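Local coordinates for protein condensin complex subunit 3 (PDB 5OQR) that serves as a regulatory subunit of condensin, the complex required to convert interphase chromatin into condensed, mitotic-like chromosomes, at residues A[611-616]-A[654-659]; A[568-573]-A[602-607]; A[582-587]-A[618-623]; A[647-652]-A[708-713]. One frame throughout, in Å; residues are numbered along the deposited sequence.

Contact 1: residues A[611-616]-A[654-659]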
loop_
_atom_site.group_PDB
_atom_site.type_symbol
_atom_site.label_atom_id
_atom_site.label_comp_id
_atom_site.label_asym_id
_atom_site.label_seq_id
_atom_site.Cartn_x
_atom_site.Cartn_y
_atom_site.Cartn_z
ATOM N N GLN A 611 -3.578 -17.039 13.086
ATOM C CA GLN A 611 -4.478 -15.891 13.121
ATOM C C GLN A 611 -4.321 -15.033 11.873
ATOM O O GLN A 611 -5.312 -14.563 11.304
ATOM C CB GLN A 611 -4.209 -15.061 14.374
ATOM C CG GLN A 611 -5.391 -14.236 14.829
ATOM C CD GLN A 611 -6.433 -15.069 15.537
ATOM O OE1 GLN A 611 -6.118 -15.822 16.458
ATOM N NE2 GLN A 611 -7.681 -14.948 15.107
ATOM N N TYR A 612 -3.081 -14.819 11.434
ATOM C CA TYR A 612 -2.833 -13.985 10.263
ATOM C C TYR A 612 -3.567 -14.511 9.036
ATOM O O TYR A 612 -4.060 -13.728 8.216
ATOM C CB TYR A 612 -1.330 -13.905 10.002
ATOM C CG TYR A 612 -0.953 -13.198 8.724
ATOM C CD1 TYR A 612 -1.179 -11.839 8.567
ATOM C CD2 TYR A 612 -0.354 -13.885 7.680
ATOM C CE1 TYR A 612 -0.831 -11.185 7.401
ATOM C CE2 TYR A 612 -0.001 -13.242 6.511
ATOM C CZ TYR A 612 -0.240 -11.892 6.378
ATOM O OH TYR A 612 0.111 -11.247 5.216
ATOM N N PHE A 613 -3.649 -15.830 8.888
ATOM C CA PHE A 613 -4.321 -16.444 7.751
ATOM C C PHE A 613 -5.728 -16.924 8.080
ATOM O O PHE A 613 -6.409 -17.449 7.194
ATOM C CB PHE A 613 -3.498 -17.625 7.224
ATOM C CG PHE A 613 -2.239 -17.224 6.508
ATOM C CD1 PHE A 613 -2.294 -16.485 5.341
ATOM C CD2 PHE A 613 -1.001 -17.603 6.993
ATOM C CE1 PHE A 613 -1.140 -16.120 4.679
ATOM C CE2 PHE A 613 0.157 -17.244 6.334
ATOM C CZ PHE A 613 0.086 -16.502 5.175
ATOM N N GLU A 614 -6.180 -16.760 9.317
ATOM C CA GLU A 614 -7.461 -17.322 9.713
ATOM C C GLU A 614 -8.606 -16.551 9.055
ATOM O O GLU A 614 -8.544 -15.324 8.941
ATOM C CB GLU A 614 -7.615 -17.286 11.232
ATOM C CG GLU A 614 -8.892 -17.937 11.727
ATOM C CD GLU A 614 -8.840 -18.280 13.197
ATOM O OE1 GLU A 614 -9.647 -19.129 13.630
ATOM O OE2 GLU A 614 -7.989 -17.712 13.915
ATOM N N PRO A 615 -9.665 -17.238 8.613
ATOM C CA PRO A 615 -10.782 -16.514 7.983
ATOM C C PRO A 615 -11.523 -15.584 8.927
ATOM O O PRO A 615 -11.982 -14.523 8.487
ATOM C CB PRO A 615 -11.690 -17.643 7.474
ATOM C CG PRO A 615 -11.291 -18.846 8.255
ATOM C CD PRO A 615 -9.828 -18.697 8.483
ATOM N N ASN A 616 -11.667 -15.938 10.205
ATOM C CA ASN A 616 -12.429 -15.091 11.116
ATOM C C ASN A 616 -11.780 -13.726 11.311
ATOM O O ASN A 616 -12.435 -12.807 11.817
ATOM C CB ASN A 616 -12.608 -15.784 12.470
ATOM C CG ASN A 616 -11.315 -15.883 13.263
ATOM O OD1 ASN A 616 -10.274 -15.365 12.860
ATOM N ND2 ASN A 616 -11.382 -16.550 14.408
ATOM N N LEU A 654 -1.253 -27.417 9.121
ATOM C CA LEU A 654 -2.275 -28.419 9.401
ATOM C C LEU A 654 -3.446 -27.812 10.160
ATOM O O LEU A 654 -4.608 -28.116 9.868
ATOM C CB LEU A 654 -1.670 -29.581 10.191
ATOM C CG LEU A 654 -0.689 -30.482 9.439
ATOM C CD1 LEU A 654 -0.138 -31.542 10.376
ATOM C CD2 LEU A 654 -1.351 -31.130 8.234
ATOM N N SER A 655 -3.160 -26.954 11.140
ATOM C CA SER A 655 -4.232 -26.293 11.875
ATOM C C SER A 655 -5.096 -25.456 10.944
ATOM O O SER A 655 -6.320 -25.395 11.106
ATOM C CB SER A 655 -3.646 -25.425 12.987
ATOM O OG SER A 655 -3.107 -26.222 14.025
ATOM N N LEU A 656 -4.479 -24.805 9.958
ATOM C CA LEU A 656 -5.247 -24.004 9.015
ATOM C C LEU A 656 -6.116 -24.875 8.119
ATOM O O LEU A 656 -7.216 -24.459 7.737
ATOM C CB LEU A 656 -4.305 -23.142 8.174
ATOM C CG LEU A 656 -3.689 -21.951 8.910
ATOM C CD1 LEU A 656 -2.568 -21.336 8.092
ATOM C CD2 LEU A 656 -4.748 -20.905 9.223
ATOM N N LEU A 657 -5.652 -26.076 7.773
ATOM C CA LEU A 657 -6.465 -26.971 6.957
ATOM C C LEU A 657 -7.762 -27.331 7.670
ATOM O O LEU A 657 -8.843 -27.293 7.073
ATOM C CB LEU A 657 -5.672 -28.231 6.609
ATOM C CG LEU A 657 -4.727 -28.138 5.407
ATOM C CD1 LEU A 657 -3.921 -29.415 5.280
ATOM C CD2 LEU A 657 -5.495 -27.881 4.120
ATOM N N GLU A 658 -7.675 -27.689 8.952
ATOM C CA GLU A 658 -8.881 -28.014 9.704
ATOM C C GLU A 658 -9.819 -26.817 9.781
ATOM O O GLU A 658 -11.035 -26.958 9.610
ATOM C CB GLU A 658 -8.513 -28.495 11.107
ATOM C CG GLU A 658 -7.637 -29.736 11.125
ATOM C CD GLU A 658 -7.650 -30.441 12.467
ATOM O OE1 GLU A 658 -8.361 -29.974 13.381
ATOM O OE2 GLU A 658 -6.950 -31.466 12.605
ATOM N N ILE A 659 -9.271 -25.629 10.042
ATOM C CA ILE A 659 -10.094 -24.424 10.102
ATOM C C ILE A 659 -10.792 -24.189 8.771
ATOM O O ILE A 659 -11.965 -23.800 8.726
ATOM C CB ILE A 659 -9.226 -23.213 10.497
ATOM C CG1 ILE A 659 -8.789 -23.331 11.955
ATOM C CG2 ILE A 659 -9.980 -21.900 10.277
ATOM C CD1 ILE A 659 -7.646 -22.417 12.319
#
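Leu656 and Ile659, one turn apart on helix 639-661, do most of the work here, meeting the end of helix 601-613 and the bend that follows it. The fork of Leu656 sits against the root of Phe613: CD1 is 3.9 Å from Phe613 CB, and Leu656 CD2 is 4.0 Å from that same CB. Beyond CB the Phe613 ring turns from the leucine, and one of its faces has Tyr612 CD2 over its centre. Leu656 and Phe613 both also touch Ile675 of helix 669-682, which extends the apolar patch. Helices 601-613, 639-661 and 669-682 meet here, consistent with an alpha solenoid of HEAT type; 601-613 and 639-661 are second neighbours in the chain, with helix 621-635 between them. Ile659 lies against the bend. Its CG2, anti to the backbone N, rests on the Pro615 ring, 3.7 Å from Pro615 CD and 3.9 Å from Pro615 CG. Its other branch turns to Glu614, whose extended chain (CG anti to the backbone N, chi1 -176°) crosses it at about a right angle. There, Glu614 OE1 comes to 4.1 Å from Ile659 CD1, and the charged end passes the methyl group without a polar bond.

Contact 2: residues A[568-573]-A[602-607]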
loop_
_atom_site.group_PDB
_atom_site.type_symbol
_atom_site.label_atom_id
_atom_site.label_comp_id
_atom_site.label_asym_id
_atom_site.label_seq_id
_atom_site.Cartn_x
_atom_site.Cartn_y
_atom_site.Cartn_z
ATOM N N SER A 568 -0.088 -15.146 28.320
ATOM C CA SER A 568 -1.505 -15.492 28.299
ATOM C C SER A 568 -2.345 -14.354 27.735
ATOM O O SER A 568 -3.145 -14.556 26.814
ATOM C CB SER A 568 -1.970 -15.857 29.707
ATOM O OG SER A 568 -3.373 -16.041 29.745
ATOM N N ILE A 569 -2.183 -13.142 28.276
ATOM C CA ILE A 569 -2.997 -12.025 27.809
ATOM C C ILE A 569 -2.663 -11.689 26.364
ATOM O O ILE A 569 -3.532 -11.240 25.609
ATOM C CB ILE A 569 -2.834 -10.798 28.727
ATOM C CG1 ILE A 569 -1.421 -10.216 28.636
ATOM C CG2 ILE A 569 -3.146 -11.171 30.168
ATOM C CD1 ILE A 569 -1.291 -8.853 29.248
ATOM N N LEU A 570 -1.412 -11.901 25.951
ATOM C CA LEU A 570 -1.050 -11.698 24.553
ATOM C C LEU A 570 -1.754 -12.706 23.652
ATOM O O LEU A 570 -2.180 -12.361 22.543
ATOM C CB LEU A 570 0.465 -11.790 24.383
ATOM C CG LEU A 570 1.285 -10.631 24.954
ATOM C CD1 LEU A 570 2.763 -10.970 24.956
ATOM C CD2 LEU A 570 1.043 -9.357 24.160
ATOM N N PHE A 571 -1.882 -13.957 24.104
ATOM C CA PHE A 571 -2.656 -14.940 23.353
ATOM C C PHE A 571 -4.125 -14.553 23.310
ATOM O O PHE A 571 -4.740 -14.514 22.238
ATOM C CB PHE A 571 -2.506 -16.333 23.975
ATOM C CG PHE A 571 -1.177 -16.972 23.729
ATOM C CD1 PHE A 571 -0.716 -17.164 22.440
ATOM C CD2 PHE A 571 -0.396 -17.401 24.786
ATOM C CE1 PHE A 571 0.506 -17.756 22.212
ATOM C CE2 PHE A 571 0.826 -17.994 24.563
ATOM C CZ PHE A 571 1.276 -18.173 23.274
ATOM N N GLU A 572 -4.708 -14.274 24.475
ATOM C CA GLU A 572 -6.125 -13.938 24.542
ATOM C C GLU A 572 -6.444 -12.741 23.658
ATOM O O GLU A 572 -7.431 -12.749 22.913
ATOM C CB GLU A 572 -6.517 -13.664 25.994
ATOM C CG GLU A 572 -8.006 -13.676 26.253
ATOM C CD GLU A 572 -8.334 -13.552 27.726
ATOM O OE1 GLU A 572 -9.388 -12.971 28.058
ATOM O OE2 GLU A 572 -7.530 -14.030 28.555
ATOM N N ALA A 573 -5.611 -11.700 23.719
ATOM C CA ALA A 573 -5.833 -10.523 22.887
ATOM C C ALA A 573 -5.838 -10.894 21.412
ATOM O O ALA A 573 -6.720 -10.477 20.654
ATOM C CB ALA A 573 -4.758 -9.471 23.164
ATOM N N GLU A 602 9.220 -19.265 19.191
ATOM C CA GLU A 602 8.616 -20.558 18.883
ATOM C C GLU A 602 7.171 -20.623 19.358
ATOM O O GLU A 602 6.294 -21.126 18.646
ATOM C CB GLU A 602 9.427 -21.685 19.526
ATOM C CG GLU A 602 10.946 -21.518 19.453
ATOM C CD GLU A 602 11.513 -20.688 20.599
ATOM O OE1 GLU A 602 10.871 -20.623 21.669
ATOM O OE2 GLU A 602 12.592 -20.084 20.419
ATOM N N LEU A 603 6.905 -20.114 20.561
ATOM C CA LEU A 603 5.579 -20.251 21.155
ATOM C C LEU A 603 4.558 -19.366 20.451
ATOM O O LEU A 603 3.395 -19.756 20.299
ATOM C CB LEU A 603 5.649 -19.919 22.645
ATOM C CG LEU A 603 4.362 -20.130 23.446
ATOM C CD1 LEU A 603 4.032 -21.607 23.567
ATOM C CD2 LEU A 603 4.473 -19.485 24.821
ATOM N N PHE A 604 4.967 -18.176 20.016
ATOM C CA PHE A 604 4.043 -17.237 19.390
ATOM C C PHE A 604 4.013 -17.354 17.876
ATOM O O PHE A 604 2.999 -17.010 17.257
ATOM C CB PHE A 604 4.411 -15.799 19.770
ATOM C CG PHE A 604 4.047 -15.432 21.177
ATOM C CD1 PHE A 604 2.731 -15.195 21.523
ATOM C CD2 PHE A 604 5.020 -15.321 22.151
ATOM C CE1 PHE A 604 2.390 -14.859 22.815
ATOM C CE2 PHE A 604 4.686 -14.985 23.444
ATOM C CZ PHE A 604 3.370 -14.754 23.778
ATOM N N LEU A 605 5.097 -17.828 17.264
ATOM C CA LEU A 605 5.181 -17.841 15.808
ATOM C C LEU A 605 4.033 -18.629 15.188
ATOM O O LEU A 605 3.499 -18.242 14.143
ATOM C CB LEU A 605 6.529 -18.424 15.382
ATOM C CG LEU A 605 7.327 -17.826 14.222
ATOM C CD1 LEU A 605 7.147 -16.329 14.064
ATOM C CD2 LEU A 605 8.798 -18.143 14.453
ATOM N N LYS A 606 3.632 -19.737 15.820
ATOM C CA LYS A 606 2.553 -20.543 15.253
ATOM C C LYS A 606 1.195 -19.888 15.458
ATOM O O LYS A 606 0.458 -19.726 14.471
ATOM C CB LYS A 606 2.609 -21.963 15.826
ATOM C CG LYS A 606 1.543 -22.908 15.291
ATOM C CD LYS A 606 1.136 -23.922 16.343
ATOM C CE LYS A 606 0.070 -24.865 15.819
ATOM N NZ LYS A 606 -0.733 -25.470 16.914
ATOM N N PRO A 607 0.796 -19.489 16.666
ATOM C CA PRO A 607 -0.461 -18.733 16.794
ATOM C C PRO A 607 -0.524 -17.491 15.921
ATOM O O PRO A 607 -1.609 -17.131 15.448
ATOM C CB PRO A 607 -0.492 -18.375 18.284
ATOM C CG PRO A 607 0.287 -19.443 18.932
ATOM C CD PRO A 607 1.369 -19.814 17.985
#
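Leu570 and Phe571 ride on a turn whose backbone bonds from Glu572 N to Ser568 O and from Ala573 N to Ile569 O are both 2.8 Å long, and across from them stand Leu603, Phe604 and Pro607. The centre of the contact is an offset stack. The Phe571 and Phe604 ring centroids are 4.5 Å apart, the planes are inclined by 24°, and Phe604 CE1 lies over the Phe571 face toward its rim. The two segments run nearly parallel, their axes 7° apart in direction and 11.5 Å apart at closest approach. This is how second-neighbour helices line up in one layer of an alpha solenoid; helix 580-597 comes between them in the chain and packs on both Leu570 and Phe604. At the edge of the Phe571 ring, near its plane, Leu603 CG approaches CZ to 3.7 Å, and the carbonyl oxygen of Leu603 lies in the ring plane too. Pro607, where the helix is kinked for want of an N-H, sets its CG 3.7 Å from Phe571 CE1. Leu570 crosses Phe604 at about a right angle, its CB 3.9 Å from Phe604 CE1.

Contact 3: residues A[582-587]-A[618-623]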
loop_
_atom_site.group_PDB
_atom_site.type_symbol
_atom_site.label_atom_id
_atom_site.label_comp_id
_atom_site.label_asym_id
_atom_site.label_seq_id
_atom_site.Cartn_x
_atom_site.Cartn_y
_atom_site.Cartn_z
ATOM N N LEU A 582 -8.311 -4.222 19.754
ATOM C CA LEU A 582 -7.579 -5.016 20.735
ATOM C C LEU A 582 -6.799 -6.135 20.056
ATOM O O LEU A 582 -5.625 -6.366 20.367
ATOM C CB LEU A 582 -8.550 -5.587 21.768
ATOM C CG LEU A 582 -7.966 -6.548 22.805
ATOM C CD1 LEU A 582 -6.878 -5.874 23.621
ATOM C CD2 LEU A 582 -9.063 -7.078 23.710
ATOM N N GLN A 583 -7.439 -6.842 19.124
ATOM C CA GLN A 583 -6.759 -7.908 18.401
ATOM C C GLN A 583 -5.533 -7.374 17.675
ATOM O O GLN A 583 -4.443 -7.951 17.760
ATOM C CB GLN A 583 -7.723 -8.557 17.414
ATOM C CG GLN A 583 -7.267 -9.904 16.895
ATOM C CD GLN A 583 -8.082 -10.362 15.707
ATOM O OE1 GLN A 583 -8.435 -9.564 14.841
ATOM N NE2 GLN A 583 -8.397 -11.650 15.668
ATOM N N THR A 584 -5.697 -6.271 16.944
ATOM C CA THR A 584 -4.565 -5.668 16.253
ATOM C C THR A 584 -3.459 -5.292 17.225
ATOM O O THR A 584 -2.281 -5.288 16.856
ATOM C CB THR A 584 -5.021 -4.431 15.480
ATOM O OG1 THR A 584 -6.097 -4.785 14.603
ATOM C CG2 THR A 584 -3.875 -3.851 14.659
ATOM N N LEU A 585 -3.816 -4.970 18.466
ATOM C CA LEU A 585 -2.816 -4.546 19.436
ATOM C C LEU A 585 -2.005 -5.731 19.944
ATOM O O LEU A 585 -0.774 -5.667 20.007
ATOM C CB LEU A 585 -3.492 -3.816 20.597
ATOM C CG LEU A 585 -2.547 -3.157 21.600
ATOM C CD1 LEU A 585 -1.696 -2.092 20.928
ATOM C CD2 LEU A 585 -3.342 -2.567 22.745
ATOM N N GLY A 586 -2.682 -6.816 20.321
ATOM C CA GLY A 586 -1.967 -8.028 20.684
ATOM C C GLY A 586 -1.044 -8.498 19.577
ATOM O O GLY A 586 0.115 -8.838 19.819
ATOM N N ALA A 587 -1.544 -8.503 18.341
ATOM C CA ALA A 587 -0.710 -8.889 17.210
ATOM C C ALA A 587 0.511 -7.989 17.098
ATOM O O ALA A 587 1.627 -8.468 16.872
ATOM C CB ALA A 587 -1.524 -8.846 15.917
ATOM N N VAL A 618 -10.073 -12.146 8.649
ATOM C CA VAL A 618 -9.756 -11.586 7.338
ATOM C C VAL A 618 -10.219 -10.138 7.245
ATOM O O VAL A 618 -9.549 -9.297 6.636
ATOM C CB VAL A 618 -10.377 -12.452 6.225
ATOM C CG1 VAL A 618 -11.901 -12.376 6.255
ATOM C CG2 VAL A 618 -9.841 -12.032 4.869
ATOM N N ASP A 619 -11.370 -9.823 7.844
ATOM C CA ASP A 619 -11.906 -8.470 7.745
ATOM C C ASP A 619 -11.060 -7.471 8.522
ATOM O O ASP A 619 -11.014 -6.289 8.164
ATOM C CB ASP A 619 -13.350 -8.441 8.241
ATOM C CG ASP A 619 -14.283 -9.242 7.357
ATOM O OD1 ASP A 619 -14.107 -9.206 6.120
ATOM O OD2 ASP A 619 -15.189 -9.912 7.895
ATOM N N ASN A 620 -10.391 -7.916 9.584
ATOM C CA ASN A 620 -9.488 -7.048 10.329
ATOM C C ASN A 620 -8.279 -6.693 9.474
ATOM O O ASN A 620 -7.246 -7.366 9.539
ATOM C CB ASN A 620 -9.051 -7.728 11.627
ATOM C CG ASN A 620 -8.184 -6.837 12.495
ATOM O OD1 ASN A 620 -7.609 -5.856 12.026
ATOM N ND2 ASN A 620 -8.082 -7.182 13.772
ATOM N N HIS A 621 -8.395 -5.638 8.668
ATOM C CA HIS A 621 -7.299 -5.233 7.800
ATOM C C HIS A 621 -6.169 -4.559 8.563
ATOM O O HIS A 621 -5.033 -4.550 8.079
ATOM C CB HIS A 621 -7.805 -4.290 6.709
ATOM C CG HIS A 621 -8.862 -4.888 5.834
ATOM N ND1 HIS A 621 -9.895 -5.657 6.328
ATOM C CD2 HIS A 621 -9.049 -4.827 4.494
ATOM C CE1 HIS A 621 -10.667 -6.046 5.330
ATOM N NE2 HIS A 621 -10.177 -5.555 4.207
ATOM N N ALA A 622 -6.455 -3.989 9.734
ATOM C CA ALA A 622 -5.398 -3.399 10.547
ATOM C C ALA A 622 -4.399 -4.462 10.983
ATOM O O ALA A 622 -3.183 -4.269 10.883
ATOM C CB ALA A 622 -6.002 -2.696 11.764
ATOM N N LEU A 623 -4.901 -5.599 11.463
ATOM C CA LEU A 623 -4.021 -6.678 11.897
ATOM C C LEU A 623 -3.210 -7.226 10.731
ATOM O O LEU A 623 -1.990 -7.381 10.829
ATOM C CB LEU A 623 -4.848 -7.783 12.553
ATOM C CG LEU A 623 -4.089 -8.979 13.130
ATOM C CD1 LEU A 623 -4.888 -9.580 14.271
ATOM C CD2 LEU A 623 -3.813 -10.042 12.074
#
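Asn620, the N-cap of helix 621-635, reaches across to Gln583 and Thr584 on helix 580-597, tying two second-neighbour helices of the alpha solenoid together at this end. Its CG is anti to the backbone N (chi1 -176°), and its amide works both ways. ND2 donates to Gln583 OE1 at 2.6 Å, in the carbonyl plane of that glutamine, and also to Thr584 OG1 at 3.2 Å, almost exactly in its own amide plane. OD1 turns back to its own helix and accepts from Leu623 N at 2.8 Å; this donor stands above the carbonyl plane, and the bond is nearly straight at 167°. An alanine at Asn620 would probably leave Gln583 OE1 without this donor and the first turn of the helix without its side-chain cap. Beside the polar cluster Leu623 fills in, its CD1 3.6 Å from Gln583 CG, the two side chains crossing at about a right angle. On the next turn of helix 580-597, Ala587 CB packs 3.8 Å from Leu623 CG. The second shell fixes the polar partners: Thr584 OG1 bonds to Ala580 O, while Gln583 NE2 is held by Thr617 OG1 and, weakly, by Leu574 O.

Contact 4: residues A[647-652]-A[708-713]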
loop_
_atom_site.group_PDB
_atom_site.type_symbol
_atom_site.label_atom_id
_atom_site.label_comp_id
_atom_site.label_asym_id
_atom_site.label_seq_id
_atom_site.Cartn_x
_atom_site.Cartn_y
_atom_site.Cartn_z
ATOM N N THR A 647 10.192 -24.832 11.681
ATOM C CA THR A 647 10.021 -25.749 12.802
ATOM C C THR A 647 8.559 -25.884 13.213
ATOM O O THR A 647 8.170 -26.915 13.772
ATOM C CB THR A 647 10.867 -25.277 13.982
ATOM O OG1 THR A 647 12.251 -25.333 13.619
ATOM C CG2 THR A 647 10.636 -26.143 15.216
ATOM N N ILE A 648 7.743 -24.863 12.963
ATOM C CA ILE A 648 6.315 -24.905 13.257
ATOM C C ILE A 648 5.475 -24.850 11.998
ATOM O O ILE A 648 4.243 -24.955 12.077
ATOM C CB ILE A 648 5.905 -23.782 14.234
ATOM C CG1 ILE A 648 6.303 -22.398 13.706
ATOM C CG2 ILE A 648 6.527 -24.014 15.598
ATOM C CD1 ILE A 648 5.251 -21.733 12.855
ATOM N N PHE A 649 6.107 -24.686 10.837
ATOM C CA PHE A 649 5.437 -24.709 9.543
ATOM C C PHE A 649 4.318 -25.744 9.473
ATOM O O PHE A 649 3.147 -25.402 9.273
ATOM C CB PHE A 649 6.495 -24.985 8.469
ATOM C CG PHE A 649 5.986 -24.900 7.061
ATOM C CD1 PHE A 649 5.219 -25.916 6.519
ATOM C CD2 PHE A 649 6.305 -23.815 6.268
ATOM C CE1 PHE A 649 4.763 -25.837 5.224
ATOM C CE2 PHE A 649 5.855 -23.734 4.973
ATOM C CZ PHE A 649 5.082 -24.744 4.448
ATOM N N CYS A 650 4.668 -27.022 9.627
ATOM C CA CYS A 650 3.706 -28.091 9.380
ATOM C C CYS A 650 2.513 -27.992 10.320
ATOM O O CYS A 650 1.362 -28.119 9.894
ATOM C CB CYS A 650 4.391 -29.451 9.519
ATOM S SG CYS A 650 5.582 -29.807 8.216
ATOM N N ASP A 651 2.770 -27.767 11.608
ATOM C CA ASP A 651 1.675 -27.719 12.571
ATOM C C ASP A 651 0.774 -26.519 12.318
ATOM O O ASP A 651 -0.451 -26.618 12.446
ATOM C CB ASP A 651 2.232 -27.684 13.992
ATOM C CG ASP A 651 3.353 -28.685 14.202
ATOM O OD1 ASP A 651 3.065 -29.819 14.638
ATOM O OD2 ASP A 651 4.521 -28.337 13.922
ATOM N N ALA A 652 1.360 -25.375 11.958
ATOM C CA ALA A 652 0.553 -24.213 11.615
ATOM C C ALA A 652 -0.296 -24.484 10.382
ATOM O O ALA A 652 -1.484 -24.145 10.349
ATOM C CB ALA A 652 1.453 -22.999 11.385
ATOM N N LEU A 708 15.560 -27.996 3.287
ATOM C CA LEU A 708 15.848 -29.406 3.509
ATOM C C LEU A 708 15.484 -29.818 4.928
ATOM O O LEU A 708 15.074 -30.961 5.156
ATOM C CB LEU A 708 17.320 -29.700 3.224
ATOM C CG LEU A 708 17.657 -31.174 2.992
ATOM C CD1 LEU A 708 16.973 -31.705 1.738
ATOM C CD2 LEU A 708 19.158 -31.363 2.891
ATOM N N HIS A 709 15.624 -28.904 5.888
ATOM C CA HIS A 709 15.115 -29.158 7.230
ATOM C C HIS A 709 13.598 -29.262 7.223
ATOM O O HIS A 709 13.021 -30.072 7.956
ATOM C CB HIS A 709 15.574 -28.053 8.182
ATOM C CG HIS A 709 14.896 -28.085 9.514
ATOM N ND1 HIS A 709 14.087 -27.064 9.963
ATOM C CD2 HIS A 709 14.895 -29.021 10.492
ATOM C CE1 HIS A 709 13.621 -27.367 11.161
ATOM N NE2 HIS A 709 14.096 -28.550 11.505
ATOM N N LEU A 710 12.933 -28.457 6.393
ATOM C CA LEU A 710 11.479 -28.515 6.310
ATOM C C LEU A 710 11.015 -29.832 5.699
ATOM O O LEU A 710 9.972 -30.369 6.085
ATOM C CB LEU A 710 10.958 -27.330 5.498
ATOM C CG LEU A 710 9.439 -27.225 5.359
ATOM C CD1 LEU A 710 8.778 -27.074 6.716
ATOM C CD2 LEU A 710 9.073 -26.070 4.452
ATOM N N ALA A 711 11.772 -30.361 4.737
ATOM C CA ALA A 711 11.466 -31.679 4.195
ATOM C C ALA A 711 11.439 -32.725 5.301
ATOM O O ALA A 711 10.504 -33.527 5.395
ATOM C CB ALA A 711 12.489 -32.049 3.125
ATOM N N ASN A 712 12.459 -32.724 6.161
ATOM C CA ASN A 712 12.478 -33.647 7.289
ATOM C C ASN A 712 11.258 -33.453 8.180
ATOM O O ASN A 712 10.675 -34.429 8.667
ATOM C CB ASN A 712 13.764 -33.463 8.093
ATOM C CG ASN A 712 15.006 -33.686 7.261
ATOM O OD1 ASN A 712 14.982 -34.419 6.272
ATOM N ND2 ASN A 712 16.102 -33.053 7.655
ATOM N N MET A 713 10.856 -32.199 8.412
ATOM C CA MET A 713 9.659 -31.939 9.206
ATOM C C MET A 713 8.434 -32.572 8.562
ATOM O O MET A 713 7.621 -33.212 9.236
ATOM C CB MET A 713 9.449 -30.431 9.370
ATOM C CG MET A 713 10.580 -29.699 10.072
ATOM S SD MET A 713 10.940 -30.342 11.712
ATOM C CE MET A 713 9.390 -30.030 12.548
#
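Cys650 and Met713 are where the two backbones come nearest, their CA atoms 7.1 Å apart. The segments share a general direction but cross at -42°, with the axes 9.1 Å apart at closest approach. Segment 708-713 belongs to the ninth HEAT repeat, so the contact joins that repeat to helix 639-661 within the alpha solenoid. Leu710 and Met713 carry most of the second helix's side. The Leu710 side chain meets Phe649 at about a right angle: CD2 stands over the centre of the Phe649 ring in a CH-pi contact, 4.0 Å from the centroid and 10° off the normal, while Leu710 CD1 sits at the root, 3.6 Å from Phe649 CG. Met679 and Leu680 of helix 669-682 also touch the Phe649 side chain. With an alanine in place of Phe649 the ring would be gone, and Leu710 CD2 would probably face a gap beside Leu680. Next to this pair, Cys650 SG rests 4.1 Å from Met713 CB. At the more exposed end, Thr647 OG1 lies at the edge of the His709 ring, 3.5 Å from CE1; the hydroxyl has its hydrogen bond with Trp643 O, and the Trp643 ring stacks on His709. Met713, bent at chi2 (-57°) and again at chi3, has its CG over one face of the His709 ring and brings its CE to 3.6 Å from Thr647 O.

Contact 3 is the most buried of the four and the nearest to the centre of the chain; contacts 1, 2 and 4 are partly buried and lie farther out. Its chemistry differs too: contact 3 is bound by side-chain hydrogen bonds, whereas the others rest on apolar and aromatic packing. Contacts 2, 1 and 4 follow a series of helices, 563-574, 601-613, 639-661 and 706-717, contacts 1 and 2 sharing 601-613 and contacts 1 and 4 sharing 639-661. Contact 3 joins the intervening helices 580-597 and 621-635. Lys606, in segment 602-607, packs on Ser655 of segment 654-659 and on Ile648 and Ala652 of segment 647-652. Contacts 3 and 4 stay about 14 Å apart at their nearest atoms.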